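Local coordinates for protein mannan endo-1,4-beta-mannosidase (Cryptopygus antarcticus, PDB 4OOU) that hydrolyses internal beta-1,4-mannosidic linkages in mannans, galactomannans and glucomannans, releasing short manno-oligosaccharides, at residues T79-V84 with V178-E183; V130-A135 with N153-N158; W83-V86 with S91-F94. All coordinates share one frame; numbering follows the deposited sequence.

How the contacts relate
One contact lies in the catalytic centre of a TIM barrel and two lie side by side further out. Contact 1 lies inside the barrel, its centre about 4 Å from that of the chain, and contains substrate-binding residues and the putative acid/base Glu-181. Contacts 2 and 3 lie on the outer side, each with its centre about 12 Å from that of contact 1 and about 7 Å from the other. Strand 79-86 supplies both contact 1 and contact 3, and its neighbour 126-133 supplies contact 2. A hydrogen bond of 2.6 Å between Tyr-155 OH and His-85 NE2 joins contacts 2 and 3, while the backbone pair Asn-180 O and Gly-134 N, 2.7 Å apart, probably bonds contact 1 to contact 2.

Contact 1 (T79-V84 with V178-E183); sequences TARVWV and VLNEPE
Arg-81 and Asn-180 meet inside the barrel with their side chains crossing at about a right angle, and the guanidinium and amide planes are turned 51° apart. Arg-81 NH2 gives a hydrogen bond of 2.7 Å to Asn-180 OD1, nearly straight at 166°. The donor lies in the carbonyl plane and uses a lone pair of OD1, while OD1 in turn sits at the edge of the guanidinium, close to its plane. Arg-81 spans the distance because its chain is fully extended from CG to NE, with CG anti to the backbone N (chi1 -173°). Trp-83 reaches the same amide through the far end of its six-membered ring: CH2 lies 3.3 Å from Asn-180 ND2, and CZ2 is 3.5 Å from Asn-180 CG. Ring and amide approach obliquely, so that the indole borders the amide without stacking on it. Asn-180 thus has its oxygen on the arginine and its nitrogen beside the indole; it binds substrate, and here its ND2 bonds a Tris molecule, probably from the crystallisation liquor. With an alanine here, Arg-81 NH2 would probably lose this acceptor, and a gap would be likely to open beside the indole. Arg-81 also forms salt bridges with Glu-177 and with Glu-312, the probable nucleophile, so it ties the substrate-binding asparagine to that carboxylate. The sequence Asn-180, Glu-181 is the Asn-Glu pair of this glycosidase family, in which the glutamate is the acid/base. In the sheet, strand 126-133 runs between strands 79-86 and 179-180, which explains why the CA atoms of Trp-83 and Asn-180 are 9.1 Å apart. His-280 of strand 277-281, further round the barrel, touches both Arg-81 and Asn-180.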
ATOM      1  N   THR A  79       2.160 -10.323   6.828  1.00 40.40           N
ATOM      2  CA  THR A  79       2.360  -9.082   6.120  1.00 38.60           C
ATOM      3  C   THR A  79       2.184  -7.901   7.059  1.00 33.94           C
ATOM      4  O   THR A  79       1.306  -7.899   7.899  1.00 30.93           O
ATOM      5  CB  THR A  79       1.357  -8.974   4.943  1.00 41.19           C
ATOM      6  OG1 THR A  79       1.695  -9.933   3.942  1.00 46.27           O
ATOM      7  CG2 THR A  79       1.370  -7.585   4.300  1.00 41.80           C
ATOM      8  N   ALA A  80       3.026  -6.893   6.874  1.00 34.11           N
ATOM      9  CA  ALA A  80       2.867  -5.600   7.521  1.00 33.73           C
ATOM     10  C   ALA A  80       3.010  -4.476   6.492  1.00 34.93           C
ATOM     11  O   ALA A  80       3.961  -4.458   5.714  1.00 36.12           O
ATOM     12  CB  ALA A  80       3.898  -5.432   8.621  1.00 34.08           C
ATOM     13  N   ARG A  81       2.048  -3.554   6.480  1.00 35.98           N
ATOM     14  CA  ARG A  81       2.115  -2.351   5.642  1.00 34.52           C
ATOM     15  C   ARG A  81       2.632  -1.210   6.542  1.00 37.65           C
ATOM     16  O   ARG A  81       2.111  -0.962   7.659  1.00 30.65           O
ATOM     17  CB  ARG A  81       0.738  -2.037   5.097  1.00 33.62           C
ATOM     18  CG  ARG A  81       0.610  -0.925   4.069  1.00 33.27           C
ATOM     19  CD  ARG A  81      -0.855  -0.767   3.717  1.00 29.72           C
ATOM     20  NE  ARG A  81      -1.119   0.284   2.755  1.00 30.24           N
ATOM     21  CZ  ARG A  81      -1.827   1.389   2.977  1.00 29.36           C
ATOM     22  NH1 ARG A  81      -2.361   1.651   4.179  1.00 28.81           N
ATOM     23  NH2 ARG A  81      -2.026   2.237   1.976  1.00 25.56           N
ATOM     24  N   VAL A  82       3.682  -0.538   6.064  1.00 37.79           N
ATOM     25  CA  VAL A  82       4.368   0.432   6.887  1.00 37.91           C
ATOM     26  C   VAL A  82       4.833   1.601   6.045  1.00 35.99           C
ATOM     27  O   VAL A  82       5.309   1.420   4.942  1.00 33.76           O
ATOM     28  CB  VAL A  82       5.539  -0.227   7.637  1.00 42.15           C
ATOM     29  CG1 VAL A  82       6.408  -1.015   6.693  1.00 40.64           C
ATOM     30  CG2 VAL A  82       6.361   0.813   8.407  1.00 45.81           C
ATOM     31  N   TRP A  83       4.661   2.802   6.600  1.00 35.87           N
ATOM     32  CA  TRP A  83       4.758   4.055   5.872  1.00 35.59           C
ATOM     33  C   TRP A  83       6.172   4.641   5.978  1.00 36.28           C
ATOM     34  O   TRP A  83       6.808   4.536   7.027  1.00 38.33           O
ATOM     35  CB  TRP A  83       3.722   5.029   6.438  1.00 34.58           C
ATOM     36  CG  TRP A  83       2.276   4.719   6.105  1.00 35.51           C
ATOM     37  CD1 TRP A  83       1.720   3.502   5.821  1.00 33.18           C
ATOM     38  CD2 TRP A  83       1.208   5.656   6.044  1.00 34.26           C
ATOM     39  NE1 TRP A  83       0.389   3.638   5.560  1.00 31.13           N
ATOM     40  CE2 TRP A  83       0.050   4.949   5.698  1.00 33.56           C
ATOM     41  CE3 TRP A  83       1.126   7.031   6.238  1.00 36.54           C
ATOM     42  CZ2 TRP A  83      -1.164   5.567   5.533  1.00 36.06           C
ATOM     43  CZ3 TRP A  83      -0.078   7.648   6.073  1.00 35.10           C
ATOM     44  CH2 TRP A  83      -1.209   6.924   5.727  1.00 34.51           C
ATOM     45  N   VAL A  84       6.651   5.256   4.890  1.00 36.32           N
ATOM     46  CA  VAL A  84       8.035   5.766   4.802  1.00 34.90           C
ATOM     47  C   VAL A  84       8.184   7.302   4.681  1.00 34.13           C
ATOM     48  O   VAL A  84       8.432   7.978   5.691  1.00 36.54           O
ATOM     49  CB  VAL A  84       8.855   5.053   3.690  1.00 35.60           C
ATOM     50  CG1 VAL A  84      10.348   5.355   3.868  1.00 34.33           C
ATOM     51  CG2 VAL A  84       8.622   3.550   3.744  1.00 35.61           C
ATOM     52  N   VAL A 178       3.034   3.506  -3.975  1.00 36.49           N
ATOM     53  CA  VAL A 178       3.447   4.841  -4.346  1.00 35.28           C
ATOM     54  C   VAL A 178       2.806   5.859  -3.472  1.00 30.60           C
ATOM     55  O   VAL A 178       3.468   6.743  -2.944  1.00 29.16           O
ATOM     56  CB  VAL A 178       3.062   5.188  -5.793  1.00 34.78           C
ATOM     57  CG1 VAL A 178       3.654   6.533  -6.162  1.00 37.78           C
ATOM     58  CG2 VAL A 178       3.558   4.119  -6.733  1.00 34.12           C
ATOM     59  N   LEU A 179       1.494   5.759  -3.344  1.00 31.70           N
ATOM     60  CA  LEU A 179       0.741   6.834  -2.714  1.00 31.92           C
ATOM     61  C   LEU A 179      -0.479   6.232  -2.037  1.00 33.92           C
ATOM     62  O   LEU A 179      -1.121   5.341  -2.588  1.00 35.34           O
ATOM     63  CB  LEU A 179       0.358   7.846  -3.770  1.00 30.39           C
ATOM     64  CG  LEU A 179      -0.370   9.107  -3.307  1.00 32.00           C
ATOM     65  CD1 LEU A 179       0.502   9.975  -2.397  1.00 31.03           C
ATOM     66  CD2 LEU A 179      -0.837   9.897  -4.520  1.00 29.57           C
ATOM     67  N   ASN A 180      -0.757   6.676  -0.816  1.00 33.14           N
ATOM     68  CA  ASN A 180      -1.858   6.136  -0.021  1.00 30.66           C
ATOM     69  C   ASN A 180      -3.050   7.099  -0.130  1.00 31.93           C
ATOM     70  O   ASN A 180      -2.880   8.322   0.041  1.00 33.05           O
ATOM     71  CB  ASN A 180      -1.437   6.007   1.445  1.00 28.59           C
ATOM     72  CG  ASN A 180      -2.636   5.788   2.392  1.00 27.79           C
ATOM     73  OD1 ASN A 180      -3.121   4.660   2.535  1.00 28.41           O
ATOM     74  ND2 ASN A 180      -3.124   6.862   3.020  1.00 25.33           N
ATOM     75  N   GLU A 181      -4.234   6.563  -0.398  1.00 30.28           N
ATOM     76  CA  GLU A 181      -5.454   7.379  -0.514  1.00 34.44           C
ATOM     77  C   GLU A 181      -5.246   8.682  -1.328  1.00 34.40           C
ATOM     78  O   GLU A 181      -5.366   9.802  -0.822  1.00 35.69           O
ATOM     79  CB  GLU A 181      -6.085   7.626   0.880  1.00 34.51           C
ATOM     80  CG  GLU A 181      -6.318   6.308   1.633  1.00 35.27           C
ATOM     81  CD  GLU A 181      -7.321   6.378   2.787  1.00 38.35           C
ATOM     82  OE1 GLU A 181      -7.680   7.498   3.273  1.00 41.44           O
ATOM     83  OE2 GLU A 181      -7.751   5.268   3.217  1.00 37.25           O
ATOM     84  N   PRO A 182      -4.905   8.524  -2.604  1.00 35.29           N
ATOM     85  CA  PRO A 182      -4.697   9.681  -3.465  1.00 36.72           C
ATOM     86  C   PRO A 182      -5.916  10.585  -3.514  1.00 37.45           C
ATOM     87  O   PRO A 182      -5.789  11.742  -3.872  1.00 43.67           O
ATOM     88  CB  PRO A 182      -4.487   9.053  -4.847  1.00 35.78           C
ATOM     89  CG  PRO A 182      -4.016   7.661  -4.577  1.00 34.59           C
ATOM     90  CD  PRO A 182      -4.685   7.246  -3.305  1.00 33.92           C
ATOM     91  N   GLU A 183      -7.079  10.041  -3.174  1.00 38.84           N
ATOM     92  CA  GLU A 183      -8.370  10.757  -3.249  1.00 40.11           C
ATOM     93  C   GLU A 183      -8.512  11.814  -2.173  1.00 40.06           C
ATOM     94  O   GLU A 183      -9.406  12.681  -2.255  1.00 46.93           O
ATOM     95  CB  GLU A 183      -9.562   9.788  -3.127  1.00 40.80           C
ATOM     96  CG  GLU A 183      -9.580   8.703  -4.196  1.00 41.08           C
ATOM     97  CD  GLU A 183      -8.630   7.546  -3.897  1.00 42.67           C
ATOM     98  OE1 GLU A 183      -8.474   7.211  -2.684  1.00 39.46           O
ATOM     99  OE2 GLU A 183      -8.062   6.985  -4.880  1.00 36.70           O
TER

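Contact 2 (V130-A135 with N153-N158); sequences VLFNGA and NSYINN
Leu-131, near the end of strand 126-133, and Tyr-155, on helix 149-167, have their CA atoms 11.4 Å apart, a strand-to-helix spacing bridged by side chains alone. Phe-132 and Tyr-155 come from opposite directions and meet ring to ring, with planes 59° apart and centroids separated by 5.0 Å. Phe-132 CZ sits over one face of the tyrosine, offset toward its rim and 3.5 Å from Tyr-155 CZ. The tyrosine ring is carried out to the sheet because its CG is anti to the backbone N (chi1 170°). At its end the hydroxyl rests against Leu-131, whose CG is 3.5 Å from Tyr-155 OH; this buried oxygen is hydrogen-bonded to His-85 NE2. Residues 130-133 and the helix belong to a beta-alpha-beta unit, in which the chain passes from strand 126-133 through helix 149-167 to the parallel strand 173-177. Leu-160 and Met-163 of the same helix also pack on Tyr-155, while Phe-132 touches Leu-179 of strand 179-180, so this largely aromatic and aliphatic layer joins the barrel wall to its covering helix.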
ATOM      1  N   VAL A 130       5.014   1.908   2.018  1.00 34.88           N
ATOM      2  CA  VAL A 130       4.241   2.954   1.337  1.00 31.95           C
ATOM      3  C   VAL A 130       5.019   4.258   1.313  1.00 32.59           C
ATOM      4  O   VAL A 130       5.446   4.773   2.352  1.00 33.00           O
ATOM      5  CB  VAL A 130       2.757   3.055   1.787  1.00 32.21           C
ATOM      6  CG1 VAL A 130       2.586   2.674   3.202  1.00 32.38           C
ATOM      7  CG2 VAL A 130       2.162   4.445   1.554  1.00 34.86           C
ATOM      8  N   LEU A 131       5.221   4.761   0.089  1.00 31.31           N
ATOM      9  CA  LEU A 131       6.123   5.868  -0.161  1.00 30.58           C
ATOM     10  C   LEU A 131       5.603   7.176   0.393  1.00 31.46           C
ATOM     11  O   LEU A 131       6.185   7.707   1.335  1.00 35.08           O
ATOM     12  CB  LEU A 131       6.406   5.984  -1.663  1.00 30.75           C
ATOM     13  CG  LEU A 131       7.759   5.439  -2.136  1.00 30.95           C
ATOM     14  CD1 LEU A 131       8.240   4.294  -1.300  1.00 30.15           C
ATOM     15  CD2 LEU A 131       7.696   5.046  -3.592  1.00 30.34           C
ATOM     16  N   PHE A 132       4.506   7.683  -0.167  1.00 32.44           N
ATOM     17  CA  PHE A 132       3.920   8.940   0.295  1.00 34.77           C
ATOM     18  C   PHE A 132       2.495   8.824   0.746  1.00 32.91           C
ATOM     19  O   PHE A 132       1.742   7.964   0.315  1.00 39.00           O
ATOM     20  CB  PHE A 132       3.935   9.972  -0.817  1.00 34.36           C
ATOM     21  CG  PHE A 132       5.307  10.284  -1.328  1.00 35.07           C
ATOM     22  CD1 PHE A 132       6.102  11.213  -0.691  1.00 37.51           C
ATOM     23  CD2 PHE A 132       5.783   9.682  -2.467  1.00 33.78           C
ATOM     24  CE1 PHE A 132       7.372  11.505  -1.185  1.00 38.29           C
ATOM     25  CE2 PHE A 132       7.030   9.983  -2.984  1.00 33.87           C
ATOM     26  CZ  PHE A 132       7.831  10.886  -2.336  1.00 36.05           C
ATOM     27  N   ASN A 133       2.100   9.758   1.574  1.00 33.34           N
ATOM     28  CA  ASN A 133       0.683   9.897   1.911  1.00 31.31           C
ATOM     29  C   ASN A 133      -0.011  10.770   0.880  1.00 29.19           C
ATOM     30  O   ASN A 133       0.567  11.753   0.483  1.00 26.65           O
ATOM     31  CB  ASN A 133       0.563  10.541   3.270  1.00 28.47           C
ATOM     32  CG  ASN A 133      -0.769  10.294   3.939  1.00 31.61           C
ATOM     33  OD1 ASN A 133      -1.068  10.939   4.957  1.00 34.85           O
ATOM     34  ND2 ASN A 133      -1.578   9.356   3.419  1.00 30.77           N
ATOM     35  N   GLY A 134      -1.217  10.394   0.439  1.00 29.31           N
ATOM     36  CA  GLY A 134      -2.098  11.276  -0.331  1.00 30.12           C
ATOM     37  C   GLY A 134      -3.362  11.656   0.446  1.00 32.23           C
ATOM     38  O   GLY A 134      -4.072  12.611   0.092  1.00 30.58           O
ATOM     39  N   ALA A 135      -3.663  10.923   1.505  1.00 33.85           N
ATOM     40  CA  ALA A 135      -4.806  11.277   2.379  1.00 39.18           C
ATOM     41  C   ALA A 135      -4.645  12.713   2.884  1.00 39.77           C
ATOM     42  O   ALA A 135      -5.503  13.558   2.703  1.00 36.87           O
ATOM     43  CB  ALA A 135      -4.919  10.300   3.562  1.00 39.69           C
ATOM     44  N   ASN A 153      12.000  14.003 -11.008  1.00 41.70           N
ATOM     45  CA  ASN A 153      13.194  13.277 -11.368  1.00 44.94           C
ATOM     46  C   ASN A 153      14.296  13.407 -10.314  1.00 43.16           C
ATOM     47  O   ASN A 153      15.128  12.502 -10.186  1.00 42.30           O
ATOM     48  CB  ASN A 153      13.731  13.691 -12.746  1.00 47.84           C
ATOM     49  CG  ASN A 153      12.906  13.119 -13.893  1.00 51.12           C
ATOM     50  OD1 ASN A 153      12.743  11.896 -14.026  1.00 51.88           O
ATOM     51  ND2 ASN A 153      12.389  14.009 -14.739  1.00 51.10           N
ATOM     52  N   SER A 154      14.325  14.502  -9.558  1.00 39.61           N
ATOM     53  CA  SER A 154      15.341  14.598  -8.530  1.00 40.82           C
ATOM     54  C   SER A 154      14.980  13.574  -7.491  1.00 43.36           C
ATOM     55  O   SER A 154      15.863  12.864  -6.980  1.00 41.67           O
ATOM     56  CB  SER A 154      15.469  16.007  -7.937  1.00 41.02           C
ATOM     57  OG  SER A 154      14.235  16.498  -7.500  1.00 37.95           O
ATOM     58  N   TYR A 155      13.676  13.457  -7.205  1.00 47.01           N
ATOM     59  CA  TYR A 155      13.227  12.446  -6.232  1.00 46.68           C
ATOM     60  C   TYR A 155      13.658  11.075  -6.716  1.00 43.35           C
ATOM     61  O   TYR A 155      14.302  10.316  -5.997  1.00 47.17           O
ATOM     62  CB  TYR A 155      11.719  12.456  -5.998  1.00 42.36           C
ATOM     63  CG  TYR A 155      11.267  11.248  -5.186  1.00 43.11           C
ATOM     64  CD1 TYR A 155      11.667  11.080  -3.857  1.00 42.86           C
ATOM     65  CD2 TYR A 155      10.450  10.262  -5.746  1.00 40.49           C
ATOM     66  CE1 TYR A 155      11.265   9.970  -3.113  1.00 40.36           C
ATOM     67  CE2 TYR A 155      10.065   9.148  -5.014  1.00 39.16           C
ATOM     68  CZ  TYR A 155      10.465   9.005  -3.693  1.00 38.30           C
ATOM     69  OH  TYR A 155      10.067   7.895  -2.966  1.00 32.18           O
ATOM     70  N   ILE A 156      13.322  10.792  -7.955  1.00 38.92           N
ATOM     71  CA  ILE A 156      13.619   9.510  -8.538  1.00 40.58           C
ATOM     72  C   ILE A 156      15.098   9.193  -8.457  1.00 41.24           C
ATOM     73  O   ILE A 156      15.482   8.116  -8.005  1.00 40.11           O
ATOM     74  CB  ILE A 156      13.098   9.437  -9.992  1.00 42.66           C
ATOM     75  CG1 ILE A 156      11.557   9.368  -9.955  1.00 43.04           C
ATOM     76  CG2 ILE A 156      13.661   8.212 -10.716  1.00 45.99           C
ATOM     77  CD1 ILE A 156      10.834   9.715 -11.233  1.00 43.64           C
ATOM     78  N   ASN A 157      15.928  10.151  -8.856  1.00 42.67           N
ATOM     79  CA  ASN A 157      17.343   9.866  -9.121  1.00 39.62           C
ATOM     80  C   ASN A 157      18.174   9.848  -7.876  1.00 39.65           C
ATOM     81  O   ASN A 157      19.018   8.945  -7.687  1.00 41.56           O
ATOM     82  CB  ASN A 157      17.876  10.834 -10.165  1.00 37.24           C
ATOM     83  CG  ASN A 157      17.183  10.648 -11.515  1.00 37.28           C
ATOM     84  OD1 ASN A 157      16.598   9.589 -11.786  1.00 39.64           O
ATOM     85  ND2 ASN A 157      17.200  11.679 -12.349  1.00 36.44           N
ATOM     86  N   ASN A 158      17.870  10.783  -6.992  1.00 37.61           N
ATOM     87  CA  ASN A 158      18.625  10.975  -5.771  1.00 39.40           C
ATOM     88  C   ASN A 158      18.109  10.269  -4.532  1.00 42.48           C
ATOM     89  O   ASN A 158      18.793  10.240  -3.484  1.00 38.27           O
ATOM     90  CB  ASN A 158      18.691  12.467  -5.474  1.00 43.45           C
ATOM     91  CG  ASN A 158      19.557  13.193  -6.459  1.00 43.87           C
ATOM     92  OD1 ASN A 158      20.496  12.612  -7.033  1.00 43.35           O
ATOM     93  ND2 ASN A 158      19.251  14.453  -6.676  1.00 44.44           N
TER

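Contact 3 (W83-V86 with S91-F94); sequences WVHV and SPAF
One face of the His-85 imidazole is covered by Pro-92 CD, the proline side chain crossing that of the histidine at about a right angle. Pro-92 CD stands 4.0 Å from the imidazole centroid and 22° off the ring normal, a CH-pi contact displaced toward the rim: the nearest ring atom is His-85 CG, 3.7 Å from Pro-92 CD. Ser-91 comes in obliquely with its CB 3.4 Å from His-85 ND1, and its carbonyl oxygen lies 3.6 Å from His-85 CB. The serine hydroxyl bonds elsewhere, to Thr-103 O, and ND1 of the histidine is buried with no hydrogen-bonding partner in the model; its other nitrogen, NE2, is the one bonded, to Tyr-155 OH. With CG anti to the carbonyl carbon (chi1 -51°), the ring is directed to where Phe-132 and Tyr-155 also meet it. The peptide bond before Pro-92 is cis, and just beyond it the chain enters strand 93-94, which pairs antiparallel with strand 100-102. Residues 83-86 turn a corner at the end of a barrel strand, and His-85 packs against the start of this small hairpin, a beta-to-alpha loop elaboration of the kind found at the catalytic end of TIM barrels.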
ATOM      1  N   TRP A  83       4.661   2.802   6.600  1.00 35.87           N
ATOM      2  CA  TRP A  83       4.758   4.055   5.872  1.00 35.59           C
ATOM      3  C   TRP A  83       6.172   4.641   5.978  1.00 36.28           C
ATOM      4  O   TRP A  83       6.808   4.536   7.027  1.00 38.33           O
ATOM      5  CB  TRP A  83       3.722   5.029   6.438  1.00 34.58           C
ATOM      6  CG  TRP A  83       2.276   4.719   6.105  1.00 35.51           C
ATOM      7  CD1 TRP A  83       1.720   3.502   5.821  1.00 33.18           C
ATOM      8  CD2 TRP A  83       1.208   5.656   6.044  1.00 34.26           C
ATOM      9  NE1 TRP A  83       0.389   3.638   5.560  1.00 31.13           N
ATOM     10  CE2 TRP A  83       0.050   4.949   5.698  1.00 33.56           C
ATOM     11  CE3 TRP A  83       1.126   7.031   6.238  1.00 36.54           C
ATOM     12  CZ2 TRP A  83      -1.164   5.567   5.533  1.00 36.06           C
ATOM     13  CZ3 TRP A  83      -0.078   7.648   6.073  1.00 35.10           C
ATOM     14  CH2 TRP A  83      -1.209   6.924   5.727  1.00 34.51           C
ATOM     15  N   VAL A  84       6.651   5.256   4.890  1.00 36.32           N
ATOM     16  CA  VAL A  84       8.035   5.766   4.802  1.00 34.90           C
ATOM     17  C   VAL A  84       8.184   7.302   4.681  1.00 34.13           C
ATOM     18  O   VAL A  84       8.432   7.978   5.691  1.00 36.54           O
ATOM     19  CB  VAL A  84       8.855   5.053   3.690  1.00 35.60           C
ATOM     20  CG1 VAL A  84      10.348   5.355   3.868  1.00 34.33           C
ATOM     21  CG2 VAL A  84       8.622   3.550   3.744  1.00 35.61           C
ATOM     22  N   HIS A  85       8.101   7.875   3.486  1.00 32.50           N
ATOM     23  CA  HIS A  85       8.268   9.327   3.415  1.00 33.13           C
ATOM     24  C   HIS A  85       7.127  10.057   4.162  1.00 31.76           C
ATOM     25  O   HIS A  85       7.381  10.992   4.947  1.00 30.33           O
ATOM     26  CB  HIS A  85       8.351   9.831   1.981  1.00 33.26           C
ATOM     27  CG  HIS A  85       9.347   9.105   1.153  1.00 31.98           C
ATOM     28  ND1 HIS A  85      10.511   8.590   1.679  1.00 33.62           N
ATOM     29  CD2 HIS A  85       9.359   8.806  -0.165  1.00 30.98           C
ATOM     30  CE1 HIS A  85      11.185   7.971   0.724  1.00 31.68           C
ATOM     31  NE2 HIS A  85      10.513   8.102  -0.407  1.00 31.08           N
ATOM     32  N   VAL A  86       5.894   9.608   3.928  1.00 30.62           N
ATOM     33  CA  VAL A  86       4.698  10.198   4.569  1.00 33.51           C
ATOM     34  C   VAL A  86       4.487  11.633   4.075  1.00 31.43           C
ATOM     35  O   VAL A  86       3.978  11.814   2.971  1.00 34.11           O
ATOM     36  CB  VAL A  86       4.733  10.077   6.118  1.00 36.21           C
ATOM     37  CG1 VAL A  86       3.415  10.496   6.753  1.00 36.47           C
ATOM     38  CG2 VAL A  86       5.051   8.640   6.524  1.00 38.60           C
ATOM     39  N   SER A  91      12.043  12.163   5.392  1.00 36.97           N
ATOM     40  CA  SER A  91      12.371  11.793   4.022  1.00 38.80           C
ATOM     41  C   SER A  91      11.407  12.300   2.978  1.00 40.07           C
ATOM     42  O   SER A  91      10.253  12.616   3.301  1.00 42.97           O
ATOM     43  CB  SER A  91      12.339  10.299   3.910  1.00 43.32           C
ATOM     44  OG  SER A  91      13.646   9.850   3.747  1.00 58.52           O
ATOM     45  N   PRO A  92      11.859  12.403   1.716  1.00 37.82           N
ATOM     46  CA  PRO A  92      13.229  12.490   1.259  1.00 39.78           C
ATOM     47  C   PRO A  92      13.791  13.879   1.600  1.00 41.78           C
ATOM     48  O   PRO A  92      13.018  14.773   1.957  1.00 42.83           O
ATOM     49  CB  PRO A  92      13.102  12.349  -0.258  1.00 40.30           C
ATOM     50  CG  PRO A  92      11.742  12.862  -0.573  1.00 39.58           C
ATOM     51  CD  PRO A  92      10.908  12.419   0.592  1.00 37.55           C
ATOM     52  N   ALA A  93      15.105  14.080   1.460  1.00 42.30           N
ATOM     53  CA  ALA A  93      15.701  15.393   1.768  1.00 42.39           C
ATOM     54  C   ALA A  93      15.628  16.352   0.564  1.00 42.29           C
ATOM     55  O   ALA A  93      16.017  15.979  -0.555  1.00 33.23           O
ATOM     56  CB  ALA A  93      17.141  15.238   2.252  1.00 42.94           C
ATOM     57  N   PHE A  94      15.118  17.569   0.829  1.00 42.61           N
ATOM     58  CA  PHE A  94      14.979  18.645  -0.172  1.00 41.48           C
ATOM     59  C   PHE A  94      15.935  19.800   0.082  1.00 42.77           C
ATOM     60  O   PHE A  94      16.113  20.233   1.216  1.00 36.69           O
ATOM     61  CB  PHE A  94      13.558  19.239  -0.155  1.00 41.64           C
ATOM     62  CG  PHE A  94      12.490  18.310  -0.680  1.00 41.39           C
ATOM     63  CD1 PHE A  94      11.762  17.513   0.182  1.00 37.90           C
ATOM     64  CD2 PHE A  94      12.222  18.233  -2.048  1.00 40.78           C
ATOM     65  CE1 PHE A  94      10.808  16.662  -0.300  1.00 36.65           C
ATOM     66  CE2 PHE A  94      11.249  17.383  -2.532  1.00 37.57           C
ATOM     67  CZ  PHE A  94      10.545  16.603  -1.659  1.00 37.42           C
TER